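Local structure of diol-dehydratase (Roseburia inulinivorans, 5I2A) at residues K188-C193 with F206-L211; P525-L530 with M539-G544; T7-S12 with T308-Q313; R289-M294 with D362-C367. The protein is a B12-independent glycyl radical enzyme, a lyase that dehydrates 1,2-propanediol. All coordinates share one frame; numbering follows the deposited sequence.

Along the chain, contact 3 opens first and closes after contact 1; contact 4 opens inside its long loop and closes beyond it, and contact 2 comes last. In space they form two pairs. Contacts 1 and 2 have centres about 13 Å apart and meet where Phe206 and Ile210 of helix 200-233 pack on helix 525-529 and the 539-544 loop. Contacts 3 and 4, equally far apart, are joined where Met366 of helix 362-374 faces Ala312 of helix 309-323 and N-terminal Ile9. Contacts 1 and 3 lie about 43 Å apart between centres; the pairs come closest at contacts 2 and 4, about 11 Å between nearest atoms, so they stay separate within the pyruvate formate lyase-like part.

Contact 1. Residues K188-C193 with F206-L211; sequences KEMENC and FLESIL
Leu207 turns its side chain toward Met190 and Glu189, and the CA atoms of Met190 and Leu207 are the nearest across the contact at 7.2 Å. Its CD1 lies 3.8 Å from Met190 CG and 4.0 Å from Glu189 CG, while the Leu207 and Met190 side chains run antiparallel alongside one another. With chi3 near anti (166°), Met190 CE extends to 3.7 Å from Leu207 CB. At Glu208 the approach is at about a right angle, with Met190 CE 3.6 Å from the carboxylate carbon CD. One turn beyond Leu207, Leu211 CD1 meets the same methyl at 3.7 Å. The leucine contacts with Met190 are apolar packing within a helical hairpin: a type I turn runs from Met190 to Cys193 at the far end of helix 171-190, and the chain returns as helix 200-233. Leu207 and Leu211 also touch Val186 of helix 171-190, Glu208 and Ser209 rest on helix 49-63, and Phe206, Ser209 and Ile210 pack on helix 525-529.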
loop_
_atom_site.group_PDB
_atom_site.type_symbol
_atom_site.label_atom_id
_atom_site.label_comp_id
_atom_site.label_asym_id
_atom_site.label_seq_id
_atom_site.Cartn_x
_atom_site.Cartn_y
_atom_site.Cartn_z
ATOM N N LYS A 188 1.265 -23.024 11.363
ATOM C CA LYS A 188 2.619 -23.517 11.210
ATOM C C LYS A 188 3.516 -22.473 10.521
ATOM O O LYS A 188 4.682 -22.323 10.886
ATOM C CB LYS A 188 2.657 -24.823 10.436
ATOM C CG LYS A 188 3.980 -25.556 10.608
ATOM C CD LYS A 188 3.841 -26.696 11.620
ATOM C CE LYS A 188 5.167 -27.048 12.296
ATOM N NZ LYS A 188 5.391 -26.307 13.571
ATOM N N GLU A 189 2.982 -21.742 9.547
ATOM C CA GLU A 189 3.785 -20.700 8.897
ATOM C C GLU A 189 4.044 -19.533 9.860
ATOM O O GLU A 189 5.115 -18.929 9.843
ATOM C CB GLU A 189 3.106 -20.195 7.625
ATOM C CG GLU A 189 3.894 -19.121 6.907
ATOM C CD GLU A 189 5.235 -19.631 6.402
ATOM O OE1 GLU A 189 5.325 -20.826 6.056
ATOM O OE2 GLU A 189 6.193 -18.842 6.361
ATOM N N MET A 190 3.065 -19.234 10.710
ATOM C CA MET A 190 3.228 -18.195 11.726
ATOM C C MET A 190 4.456 -18.429 12.612
ATOM O O MET A 190 5.118 -17.478 13.041
ATOM C CB MET A 190 1.983 -18.113 12.592
ATOM C CG MET A 190 0.810 -17.438 11.912
ATOM S SD MET A 190 -0.601 -17.394 13.028
ATOM C CE MET A 190 -1.663 -16.222 12.178
ATOM N N GLU A 191 4.759 -19.702 12.865
ATOM C CA GLU A 191 5.909 -20.081 13.678
ATOM C C GLU A 191 7.241 -19.705 13.040
ATOM O O GLU A 191 8.234 -19.554 13.740
ATOM C CB GLU A 191 5.880 -21.586 13.970
ATOM C CG GLU A 191 4.842 -21.957 15.006
ATOM C CD GLU A 191 4.588 -23.459 15.104
ATOM O OE1 GLU A 191 3.480 -23.842 15.535
ATOM O OE2 GLU A 191 5.484 -24.253 14.754
ATOM N N ASN A 192 7.263 -19.552 11.718
ATOM C CA ASN A 192 8.465 -19.095 11.036
ATOM C C ASN A 192 8.682 -17.574 11.132
ATOM O O ASN A 192 9.718 -17.074 10.713
ATOM C CB ASN A 192 8.436 -19.493 9.557
ATOM C CG ASN A 192 8.457 -20.995 9.347
ATOM O OD1 ASN A 192 9.059 -21.739 10.121
ATOM N ND2 ASN A 192 7.798 -21.449 8.285
ATOM N N CYS A 193 7.698 -16.846 11.654
ATOM C CA CYS A 193 7.789 -15.386 11.749
ATOM C C CYS A 193 8.250 -14.939 13.136
ATOM O O CYS A 193 7.725 -15.402 14.148
ATOM C CB CYS A 193 6.436 -14.739 11.431
ATOM S SG CYS A 193 5.685 -15.330 9.906
ATOM N N PHE A 206 -1.803 -10.650 7.439
ATOM C CA PHE A 206 -2.394 -11.450 6.363
ATOM C C PHE A 206 -2.732 -12.858 6.854
ATOM O O PHE A 206 -3.827 -13.353 6.614
ATOM C CB PHE A 206 -1.449 -11.516 5.160
ATOM C CG PHE A 206 -1.911 -12.438 4.076
ATOM C CD1 PHE A 206 -3.014 -12.125 3.298
ATOM C CD2 PHE A 206 -1.243 -13.629 3.835
ATOM C CE1 PHE A 206 -3.444 -12.988 2.298
ATOM C CE2 PHE A 206 -1.663 -14.488 2.832
ATOM C CZ PHE A 206 -2.769 -14.170 2.067
ATOM N N LEU A 207 -1.794 -13.487 7.559
ATOM C CA LEU A 207 -2.025 -14.823 8.107
ATOM C C LEU A 207 -3.190 -14.820 9.117
ATOM O O LEU A 207 -4.017 -15.718 9.087
ATOM C CB LEU A 207 -0.744 -15.383 8.744
ATOM C CG LEU A 207 0.427 -15.627 7.770
ATOM C CD1 LEU A 207 1.666 -16.179 8.462
ATOM C CD2 LEU A 207 0.011 -16.560 6.631
ATOM N N GLU A 208 -3.276 -13.812 9.987
ATOM C CA GLU A 208 -4.399 -13.741 10.928
ATOM C C GLU A 208 -5.709 -13.569 10.181
ATOM O O GLU A 208 -6.730 -14.115 10.582
ATOM C CB GLU A 208 -4.249 -12.589 11.924
ATOM C CG GLU A 208 -2.997 -12.627 12.775
ATOM C CD GLU A 208 -3.128 -13.498 14.004
ATOM O OE1 GLU A 208 -4.116 -14.265 14.108
ATOM O OE2 GLU A 208 -2.235 -13.401 14.878
ATOM N N SER A 209 -5.670 -12.784 9.108
ATOM C CA SER A 209 -6.836 -12.566 8.257
ATOM C C SER A 209 -7.349 -13.866 7.640
ATOM O O SER A 209 -8.552 -14.055 7.495
ATOM C CB SER A 209 -6.508 -11.575 7.141
ATOM O OG SER A 209 -6.248 -10.299 7.687
ATOM N N ILE A 210 -6.436 -14.750 7.267
ATOM C CA ILE A 210 -6.846 -16.048 6.750
ATOM C C ILE A 210 -7.594 -16.848 7.822
ATOM O O ILE A 210 -8.642 -17.429 7.545
ATOM C CB ILE A 210 -5.656 -16.859 6.239
ATOM C CG1 ILE A 210 -5.046 -16.183 5.004
ATOM C CG2 ILE A 210 -6.088 -18.301 5.925
ATOM C CD1 ILE A 210 -3.761 -16.883 4.456
ATOM N N LEU A 211 -7.063 -16.865 9.045
ATOM C CA LEU A 211 -7.698 -17.608 10.135
ATOM C C LEU A 211 -9.143 -17.140 10.329
ATOM O O LEU A 211 -10.075 -17.939 10.394
ATOM C CB LEU A 211 -6.901 -17.452 11.442
ATOM C CG LEU A 211 -5.508 -18.090 11.476
ATOM C CD1 LEU A 211 -4.865 -17.926 12.849
ATOM C CD2 LEU A 211 -5.570 -19.561 11.073
#

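Contact 2. Residues P525-L530 with M539-G544; sequences PFESCL and MSAQEG
The short helix 525-529 and the irregular backbone of 539-544 come closest at Ser528 and Ala541, whose CA atoms are 5.1 Å apart. The nearly straight bond here runs from Ala541 N to Ser528 OG, 2.8 Å long with an N-H...O angle of 172°. A chi1 of -66°, anti to the carbonyl carbon, aims Ser528 OG at Ala541 N; it also bonds to the carbonyl oxygen of Leu524, so this hydroxyl ties the loop to the start of the helix. Ser540 CB packs 3.4 Å from the same Ser528 OG. These contacts lie at a helix-to-loop junction in the pyruvate formate lyase-like fold, where the loop after helix 534-537 passes helix 525-529 on its way to strand 548-556. A second link joins Gln542 NE2 to Glu527 OE1 at 3.2 Å; the oxygen lies in the Gln542 amide plane, but the donor stands 45° out of the carboxylate plane. Ala541 CB rests 3.6 Å from that same Glu527 OE1. An alanine in place of Glu527 would probably leave Gln542 NE2 without this acceptor and its amide less firmly held, although Gln542 OE1 would still have Leu524 N. Within the loop, Glu543 OE1 accepts from both Ser540 N and Ser540 OG, the latter at 2.7 Å.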
loop_
_atom_site.group_PDB
_atom_site.type_symbol
_atom_site.label_atom_id
_atom_site.label_comp_id
_atom_site.label_asym_id
_atom_site.label_seq_id
_atom_site.Cartn_x
_atom_site.Cartn_y
_atom_site.Cartn_z
ATOM N N PRO A 525 -8.242 -12.538 1.562
ATOM C CA PRO A 525 -7.575 -13.590 2.328
ATOM C C PRO A 525 -8.159 -14.978 2.098
ATOM O O PRO A 525 -7.380 -15.919 2.132
ATOM C CB PRO A 525 -7.759 -13.149 3.786
ATOM C CG PRO A 525 -8.738 -12.033 3.751
ATOM C CD PRO A 525 -8.710 -11.429 2.402
ATOM N N PHE A 526 -9.460 -15.124 1.848
ATOM C CA PHE A 526 -9.965 -16.493 1.714
ATOM C C PHE A 526 -9.581 -17.123 0.372
ATOM O O PHE A 526 -9.046 -18.237 0.336
ATOM C CB PHE A 526 -11.489 -16.602 1.914
ATOM C CG PHE A 526 -11.940 -18.035 2.012
ATOM C CD1 PHE A 526 -11.508 -18.824 3.079
ATOM C CD2 PHE A 526 -12.709 -18.619 1.011
ATOM C CE1 PHE A 526 -11.863 -20.169 3.170
ATOM C CE2 PHE A 526 -13.083 -19.965 1.096
ATOM C CZ PHE A 526 -12.651 -20.741 2.176
ATOM N N GLU A 527 -9.840 -16.429 -0.730
ATOM C CA GLU A 527 -9.365 -16.916 -2.026
ATOM C C GLU A 527 -7.839 -17.148 -2.012
ATOM O O GLU A 527 -7.355 -18.157 -2.524
ATOM C CB GLU A 527 -9.746 -15.950 -3.139
ATOM C CG GLU A 527 -9.476 -16.476 -4.551
ATOM C CD GLU A 527 -8.108 -16.100 -5.085
ATOM O OE1 GLU A 527 -7.455 -15.213 -4.496
ATOM O OE2 GLU A 527 -7.688 -16.691 -6.105
ATOM N N SER A 528 -7.091 -16.244 -1.387
ATOM C CA SER A 528 -5.628 -16.362 -1.382
ATOM C C SER A 528 -5.120 -17.609 -0.652
ATOM O O SER A 528 -4.140 -18.222 -1.082
ATOM C CB SER A 528 -4.974 -15.114 -0.760
ATOM O OG SER A 528 -5.202 -13.966 -1.552
ATOM N N CYS A 529 -5.778 -17.991 0.438
ATOM C CA CYS A 529 -5.245 -19.073 1.253
ATOM C C CYS A 529 -5.348 -20.401 0.514
ATOM O O CYS A 529 -4.650 -21.348 0.845
ATOM C CB CYS A 529 -5.951 -19.164 2.616
ATOM S SG CYS A 529 -7.627 -19.874 2.667
ATOM N N LEU A 530 -6.195 -20.450 -0.511
ATOM C CA LEU A 530 -6.336 -21.662 -1.312
ATOM C C LEU A 530 -5.519 -21.610 -2.621
ATOM O O LEU A 530 -5.747 -22.394 -3.544
ATOM C CB LEU A 530 -7.815 -21.907 -1.605
ATOM C CG LEU A 530 -8.719 -21.978 -0.375
ATOM C CD1 LEU A 530 -10.156 -22.221 -0.791
ATOM C CD2 LEU A 530 -8.208 -23.076 0.574
ATOM N N MET A 539 1.442 -12.823 1.610
ATOM C CA MET A 539 0.715 -11.790 0.867
ATOM C C MET A 539 -0.396 -12.396 0.019
ATOM O O MET A 539 -0.320 -13.542 -0.384
ATOM C CB MET A 539 1.662 -10.979 -0.020
ATOM C CG MET A 539 2.496 -11.837 -0.959
ATOM S SD MET A 539 4.060 -11.048 -1.329
ATOM C CE MET A 539 3.657 -10.228 -2.859
ATOM N N SER A 540 -1.422 -11.596 -0.239
ATOM C CA SER A 540 -2.571 -12.028 -0.996
ATOM C C SER A 540 -2.231 -12.287 -2.455
ATOM O O SER A 540 -1.205 -11.828 -2.978
ATOM C CB SER A 540 -3.683 -10.973 -0.908
ATOM O OG SER A 540 -3.382 -9.861 -1.719
ATOM N N ALA A 541 -3.109 -13.020 -3.117
ATOM C CA ALA A 541 -2.955 -13.294 -4.531
ATOM C C ALA A 541 -3.036 -11.993 -5.320
ATOM O O ALA A 541 -2.499 -11.882 -6.422
ATOM C CB ALA A 541 -4.034 -14.276 -5.001
ATOM N N GLN A 542 -3.723 -11.009 -4.751
ATOM C CA GLN A 542 -3.931 -9.744 -5.436
ATOM C C GLN A 542 -2.663 -8.875 -5.376
ATOM O O GLN A 542 -2.558 -7.890 -6.098
ATOM C CB GLN A 542 -5.132 -9.002 -4.840
ATOM C CG GLN A 542 -6.484 -9.722 -5.028
ATOM C CD GLN A 542 -6.573 -11.036 -4.265
ATOM O OE1 GLN A 542 -6.203 -11.113 -3.096
ATOM N NE2 GLN A 542 -7.047 -12.078 -4.935
ATOM N N GLU A 543 -1.704 -9.278 -4.536
ATOM C CA GLU A 543 -0.440 -8.557 -4.339
ATOM C C GLU A 543 0.807 -9.236 -4.913
ATOM O O GLU A 543 1.880 -8.657 -4.872
ATOM C CB GLU A 543 -0.187 -8.333 -2.841
ATOM C CG GLU A 543 -1.163 -7.386 -2.207
ATOM C CD GLU A 543 -1.126 -7.471 -0.707
ATOM O OE1 GLU A 543 -1.647 -8.461 -0.151
ATOM O OE2 GLU A 543 -0.561 -6.552 -0.088
ATOM N N GLY A 544 0.681 -10.463 -5.407
ATOM C CA GLY A 544 1.836 -11.190 -5.909
ATOM C C GLY A 544 2.137 -12.502 -5.188
ATOM O O GLY A 544 3.133 -13.156 -5.477
#

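Contact 3. Residues T7-S12 with T308-Q313; sequences TPIAKS and TREYAQ
Ile9 fills the junction where the extended N-terminal arm, which leads into helix 14-22, packs on the first turns of helix 309-323 within the pyruvate formate lyase-like part. Thr308 is the N-cap of helix 309-323, its OG1 accepting from Tyr311 N. The van der Waals contacts centre on the two branches of Ile9. CG2, anti to the backbone N, meets Gln313 CB at 3.5 Å. The other branch, ending in CD1, lies over the centre of the Arg309 guanidinium, 3.8 Å above its plane, and its CG1 is 3.4 Å from Arg309 NH1. One face of the cation is thus covered by an aliphatic side chain. The direct polar link is weak: Arg309 NH2 donates to Thr7 O at 3.4 Å, with the oxygen at the edge of the guanidinium and in its plane. Asp5 offers the same NH2 a further, long and weak, ion pair. Gln313 NE2 is held outside the contact by Asp317 and by Met366 O. Three waters bridge the two segments. One joins Ala10 O to Glu310 O, and another joins Ala10 N to Glu310 OE1. The third accepts from Ile9 N at 2.8 Å and donates to Gln313 OE1, also at 2.8 Å.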
loop_
_atom_site.group_PDB
_atom_site.type_symbol
_atom_site.label_atom_id
_atom_site.label_comp_id
_atom_site.label_asym_id
_atom_site.label_seq_id
_atom_site.Cartn_x
_atom_site.Cartn_y
_atom_site.Cartn_z
ATOM N N THR A 7 -22.390 -46.476 -18.723
ATOM C CA THR A 7 -23.842 -46.458 -18.879
ATOM C C THR A 7 -24.409 -45.261 -18.108
ATOM O O THR A 7 -24.047 -45.039 -16.956
ATOM C CB THR A 7 -24.515 -47.769 -18.389
ATOM O OG1 THR A 7 -24.395 -47.874 -16.970
ATOM C CG2 THR A 7 -23.878 -48.986 -19.024
ATOM N N PRO A 8 -25.278 -44.472 -18.759
ATOM C CA PRO A 8 -25.912 -43.303 -18.132
ATOM C C PRO A 8 -26.772 -43.687 -16.931
ATOM O O PRO A 8 -27.526 -44.654 -17.007
ATOM C CB PRO A 8 -26.780 -42.723 -19.256
ATOM C CG PRO A 8 -26.133 -43.191 -20.514
ATOM C CD PRO A 8 -25.574 -44.556 -20.198
ATOM N N ILE A 9 -26.651 -42.932 -15.845
ATOM C CA ILE A 9 -27.397 -43.185 -14.619
ATOM C C ILE A 9 -28.721 -42.422 -14.653
ATOM O O ILE A 9 -28.797 -41.338 -15.224
ATOM C CB ILE A 9 -26.558 -42.782 -13.393
ATOM C CG1 ILE A 9 -25.289 -43.635 -13.335
ATOM C CG2 ILE A 9 -27.338 -42.938 -12.119
ATOM C CD1 ILE A 9 -24.230 -43.086 -12.408
ATOM N N ALA A 10 -29.772 -43.001 -14.078
ATOM C CA ALA A 10 -31.109 -42.422 -14.178
ATOM C C ALA A 10 -31.193 -41.063 -13.501
ATOM O O ALA A 10 -30.416 -40.748 -12.597
ATOM C CB ALA A 10 -32.156 -43.370 -13.580
ATOM N N LYS A 11 -32.145 -40.268 -13.960
ATOM C CA LYS A 11 -32.393 -38.948 -13.426
ATOM C C LYS A 11 -33.519 -38.969 -12.394
ATOM O O LYS A 11 -34.620 -39.421 -12.688
ATOM C CB LYS A 11 -32.735 -37.982 -14.565
ATOM C CG LYS A 11 -33.108 -36.567 -14.094
ATOM C CD LYS A 11 -33.149 -35.581 -15.254
ATOM C CE LYS A 11 -34.541 -35.094 -15.539
ATOM N NZ LYS A 11 -34.535 -33.749 -16.171
ATOM N N SER A 12 -33.239 -38.465 -11.197
ATOM C CA SER A 12 -34.252 -38.316 -10.153
ATOM C C SER A 12 -35.318 -37.277 -10.508
ATOM O O SER A 12 -35.032 -36.283 -11.179
ATOM C CB SER A 12 -33.589 -37.937 -8.830
ATOM O OG SER A 12 -34.547 -37.511 -7.878
ATOM N N THR A 308 -24.812 -45.371 -3.683
ATOM C CA THR A 308 -25.169 -45.917 -4.990
ATOM C C THR A 308 -24.803 -44.967 -6.119
ATOM O O THR A 308 -24.676 -43.755 -5.907
ATOM C CB THR A 308 -26.675 -46.211 -5.097
ATOM O OG1 THR A 308 -27.411 -45.000 -4.915
ATOM C CG2 THR A 308 -27.113 -47.230 -4.050
ATOM N N ARG A 309 -24.651 -45.513 -7.319
ATOM C CA ARG A 309 -24.448 -44.688 -8.497
ATOM C C ARG A 309 -25.608 -43.704 -8.674
ATOM O O ARG A 309 -25.415 -42.550 -9.066
ATOM C CB ARG A 309 -24.285 -45.559 -9.738
ATOM C CG ARG A 309 -22.923 -46.249 -9.808
ATOM C CD ARG A 309 -22.840 -47.239 -10.951
ATOM N NE ARG A 309 -22.191 -46.675 -12.132
ATOM C CZ ARG A 309 -22.813 -46.483 -13.285
ATOM N NH1 ARG A 309 -24.084 -46.815 -13.390
ATOM N NH2 ARG A 309 -22.173 -45.972 -14.326
ATOM N N GLU A 310 -26.811 -44.155 -8.357
ATOM C CA GLU A 310 -27.990 -43.331 -8.569
ATOM C C GLU A 310 -27.977 -42.106 -7.656
ATOM O O GLU A 310 -28.338 -41.008 -8.077
ATOM C CB GLU A 310 -29.279 -44.141 -8.345
ATOM C CG GLU A 310 -29.633 -45.110 -9.467
ATOM C CD GLU A 310 -28.625 -46.234 -9.595
ATOM O OE1 GLU A 310 -28.267 -46.599 -10.732
ATOM O OE2 GLU A 310 -28.181 -46.740 -8.549
ATOM N N TYR A 311 -27.583 -42.296 -6.404
ATOM C CA TYR A 311 -27.578 -41.190 -5.457
ATOM C C TYR A 311 -26.429 -40.236 -5.752
ATOM O O TYR A 311 -26.574 -39.017 -5.611
ATOM C CB TYR A 311 -27.480 -41.691 -4.018
ATOM C CG TYR A 311 -27.670 -40.587 -3.003
ATOM C CD1 TYR A 311 -28.853 -39.857 -2.960
ATOM C CD2 TYR A 311 -26.671 -40.271 -2.091
ATOM C CE1 TYR A 311 -29.041 -38.851 -2.034
ATOM C CE2 TYR A 311 -26.850 -39.262 -1.160
ATOM C CZ TYR A 311 -28.033 -38.557 -1.142
ATOM O OH TYR A 311 -28.209 -37.551 -0.234
ATOM N N ALA A 312 -25.296 -40.799 -6.158
ATOM C CA ALA A 312 -24.154 -39.999 -6.579
ATOM C C ALA A 312 -24.533 -39.090 -7.750
ATOM O O ALA A 312 -24.185 -37.915 -7.757
ATOM C CB ALA A 312 -22.982 -40.885 -6.956
ATOM N N GLN A 313 -25.253 -39.640 -8.725
ATOM C CA GLN A 313 -25.696 -38.870 -9.880
ATOM C C GLN A 313 -26.660 -37.788 -9.432
ATOM O O GLN A 313 -26.609 -36.661 -9.920
ATOM C CB GLN A 313 -26.369 -39.757 -10.932
ATOM C CG GLN A 313 -26.731 -39.012 -12.218
ATOM C CD GLN A 313 -25.488 -38.601 -13.016
ATOM O OE1 GLN A 313 -24.671 -39.441 -13.395
ATOM N NE2 GLN A 313 -25.339 -37.304 -13.253
HETATM O O HOH W 1 -24.462 -41.126 -15.680
HETATM O O HOH W 2 -30.060 -39.965 -10.055
HETATM O O HOH W 3 -29.320 -45.873 -13.058
#

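Contact 4. Residues R289-M294 with D362-C367; sequences RFDQYM and DLSFMC
Asp291 comes up against Leu363 and Ser364, and the CA atoms of Asp291 and Leu363 are 5.0 Å apart. From its base, Asp291 CB packs 3.6 Å from Ser364 N and 4.0 Å from Leu363 CB. Setting CG between the backbone N and carbonyl carbon (chi1 65°) brings the carboxylate up to Ser364, with CG 3.6 Å from Ser364 OG. At the tip, OD2 accepts the Ser364 hydroxyl at 2.7 Å, using the anti lone pair that faces away from OD1. The same oxygen also takes Gly350 N and, weakly, Gln292 NE2, whose main acceptor is Ala359 O, which gives this buried carboxylate three donors. An alanine at Asp291 would probably leave the Ser364 hydroxyl and Gly350 N without their shared acceptor, losing one link between helix 290-293 and the end of strand 346-350. On the flank, Phe290 meets Cys367 SG at its ring edge, a sulfur-aromatic contact with the sulfur 4.9 Å from the ring centroid and 75° off the normal. Met294 CB touches Leu363 CD1 at 3.6 Å, while its CG lies over the centre of the Phe290 ring. The short helix 290-293 thus packs on the first turns of helix 362-374, with Val349 of strand 346-350 beside Asp291 and Cys367, and helices 295-303 and 309-323 touching Leu363.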
loop_
_atom_site.group_PDB
_atom_site.type_symbol
_atom_site.label_atom_id
_atom_site.label_comp_id
_atom_site.label_asym_id
_atom_site.label_seq_id
_atom_site.Cartn_x
_atom_site.Cartn_y
_atom_site.Cartn_z
ATOM N N ARG A 289 -10.892 -29.536 -12.613
ATOM C CA ARG A 289 -10.915 -30.993 -12.829
ATOM C C ARG A 289 -11.719 -31.726 -11.743
ATOM O O ARG A 289 -11.191 -32.552 -11.002
ATOM C CB ARG A 289 -9.490 -31.550 -12.888
ATOM C CG ARG A 289 -8.566 -30.819 -13.854
ATOM C CD ARG A 289 -7.290 -31.633 -14.066
ATOM N NE ARG A 289 -7.523 -32.774 -14.948
ATOM C CZ ARG A 289 -6.598 -33.678 -15.256
ATOM N NH1 ARG A 289 -5.368 -33.593 -14.744
ATOM N NH2 ARG A 289 -6.902 -34.670 -16.073
ATOM N N PHE A 290 -13.000 -31.395 -11.674
ATOM C CA PHE A 290 -13.943 -31.944 -10.708
ATOM C C PHE A 290 -13.998 -33.471 -10.767
ATOM O O PHE A 290 -14.092 -34.109 -9.732
ATOM C CB PHE A 290 -15.310 -31.311 -10.979
ATOM C CG PHE A 290 -16.420 -31.731 -10.061
ATOM C CD1 PHE A 290 -17.257 -32.784 -10.404
ATOM C CD2 PHE A 290 -16.715 -30.996 -8.930
ATOM C CE1 PHE A 290 -18.331 -33.121 -9.604
ATOM C CE2 PHE A 290 -17.788 -31.335 -8.121
ATOM C CZ PHE A 290 -18.593 -32.405 -8.456
ATOM N N ASP A 291 -13.903 -34.058 -11.960
ATOM C CA ASP A 291 -13.927 -35.513 -12.044
ATOM C C ASP A 291 -12.671 -36.143 -11.425
ATOM O O ASP A 291 -12.711 -37.288 -10.982
ATOM C CB ASP A 291 -14.113 -35.994 -13.498
ATOM C CG ASP A 291 -12.949 -35.622 -14.410
ATOM O OD1 ASP A 291 -12.218 -34.638 -14.127
ATOM O OD2 ASP A 291 -12.798 -36.311 -15.437
ATOM N N GLN A 292 -11.570 -35.396 -11.380
ATOM C CA GLN A 292 -10.352 -35.902 -10.769
ATOM C C GLN A 292 -10.357 -35.761 -9.240
ATOM O O GLN A 292 -10.162 -36.747 -8.540
ATOM C CB GLN A 292 -9.125 -35.196 -11.360
ATOM C CG GLN A 292 -9.038 -35.320 -12.870
ATOM C CD GLN A 292 -9.011 -36.775 -13.326
ATOM O OE1 GLN A 292 -8.116 -37.529 -12.958
ATOM N NE2 GLN A 292 -10.006 -37.172 -14.119
ATOM N N TYR A 293 -10.584 -34.560 -8.703
ATOM C CA TYR A 293 -10.448 -34.413 -7.256
ATOM C C TYR A 293 -11.646 -34.935 -6.468
ATOM O O TYR A 293 -11.509 -35.242 -5.292
ATOM C CB TYR A 293 -10.131 -32.955 -6.852
ATOM C CG TYR A 293 -11.090 -31.850 -7.275
ATOM C CD1 TYR A 293 -12.326 -31.699 -6.661
ATOM C CD2 TYR A 293 -10.723 -30.918 -8.244
ATOM C CE1 TYR A 293 -13.183 -30.675 -7.026
ATOM C CE2 TYR A 293 -11.579 -29.883 -8.612
ATOM C CZ TYR A 293 -12.805 -29.769 -7.998
ATOM O OH TYR A 293 -13.665 -28.760 -8.351
ATOM N N MET A 294 -12.805 -35.078 -7.101
ATOM C CA MET A 294 -13.954 -35.672 -6.402
ATOM C C MET A 294 -13.889 -37.207 -6.385
ATOM O O MET A 294 -14.555 -37.856 -5.573
ATOM C CB MET A 294 -15.276 -35.236 -7.046
ATOM C CG MET A 294 -15.554 -33.729 -6.975
ATOM S SD MET A 294 -15.680 -33.141 -5.284
ATOM C CE MET A 294 -17.359 -33.610 -4.862
ATOM N N ASP A 362 -15.323 -42.850 -13.668
ATOM C CA ASP A 362 -16.778 -42.857 -13.584
ATOM C C ASP A 362 -17.381 -41.449 -13.508
ATOM O O ASP A 362 -18.418 -41.179 -14.111
ATOM C CB ASP A 362 -17.246 -43.670 -12.374
ATOM C CG ASP A 362 -17.412 -45.158 -12.691
ATOM O OD1 ASP A 362 -17.707 -45.504 -13.854
ATOM O OD2 ASP A 362 -17.266 -45.976 -11.769
ATOM N N LEU A 363 -16.739 -40.558 -12.758
ATOM C CA LEU A 363 -17.271 -39.207 -12.611
ATOM C C LEU A 363 -17.180 -38.428 -13.924
ATOM O O LEU A 363 -18.017 -37.567 -14.180
ATOM C CB LEU A 363 -16.548 -38.451 -11.487
ATOM C CG LEU A 363 -16.803 -38.966 -10.070
ATOM C CD1 LEU A 363 -16.161 -38.062 -9.033
ATOM C CD2 LEU A 363 -18.298 -39.074 -9.795
ATOM N N SER A 364 -16.174 -38.726 -14.746
ATOM C CA SER A 364 -16.046 -38.077 -16.052
ATOM C C SER A 364 -17.362 -38.215 -16.849
ATOM O O SER A 364 -17.885 -37.232 -17.388
ATOM C CB SER A 364 -14.878 -38.667 -16.863
ATOM O OG SER A 364 -13.684 -38.743 -16.110
ATOM N N PHE A 365 -17.900 -39.431 -16.906
ATOM C CA PHE A 365 -19.172 -39.668 -17.595
ATOM C C PHE A 365 -20.341 -39.042 -16.840
ATOM O O PHE A 365 -21.249 -38.487 -17.448
ATOM C CB PHE A 365 -19.414 -41.175 -17.792
ATOM C CG PHE A 365 -18.422 -41.828 -18.717
ATOM C CD1 PHE A 365 -18.635 -41.855 -20.083
ATOM C CD2 PHE A 365 -17.267 -42.389 -18.225
ATOM C CE1 PHE A 365 -17.714 -42.439 -20.928
ATOM C CE2 PHE A 365 -16.347 -42.975 -19.070
ATOM C CZ PHE A 365 -16.566 -42.992 -20.421
ATOM N N MET A 366 -20.318 -39.114 -15.513
ATOM C CA MET A 366 -21.456 -38.632 -14.735
ATOM C C MET A 366 -21.607 -37.108 -14.811
ATOM O O MET A 366 -22.718 -36.595 -14.722
ATOM C CB MET A 366 -21.340 -39.105 -13.291
ATOM C CG MET A 366 -21.501 -40.643 -13.194
ATOM S SD MET A 366 -20.942 -41.381 -11.650
ATOM C CE MET A 366 -22.130 -40.640 -10.554
ATOM N N CYS A 367 -20.497 -36.398 -15.009
ATOM C CA CYS A 367 -20.546 -34.947 -15.209
ATOM C C CYS A 367 -21.241 -34.608 -16.531
ATOM O O CYS A 367 -22.044 -33.685 -16.609
ATOM C CB CYS A 367 -19.133 -34.356 -15.167
ATOM S SG CYS A 367 -18.372 -34.402 -13.520
#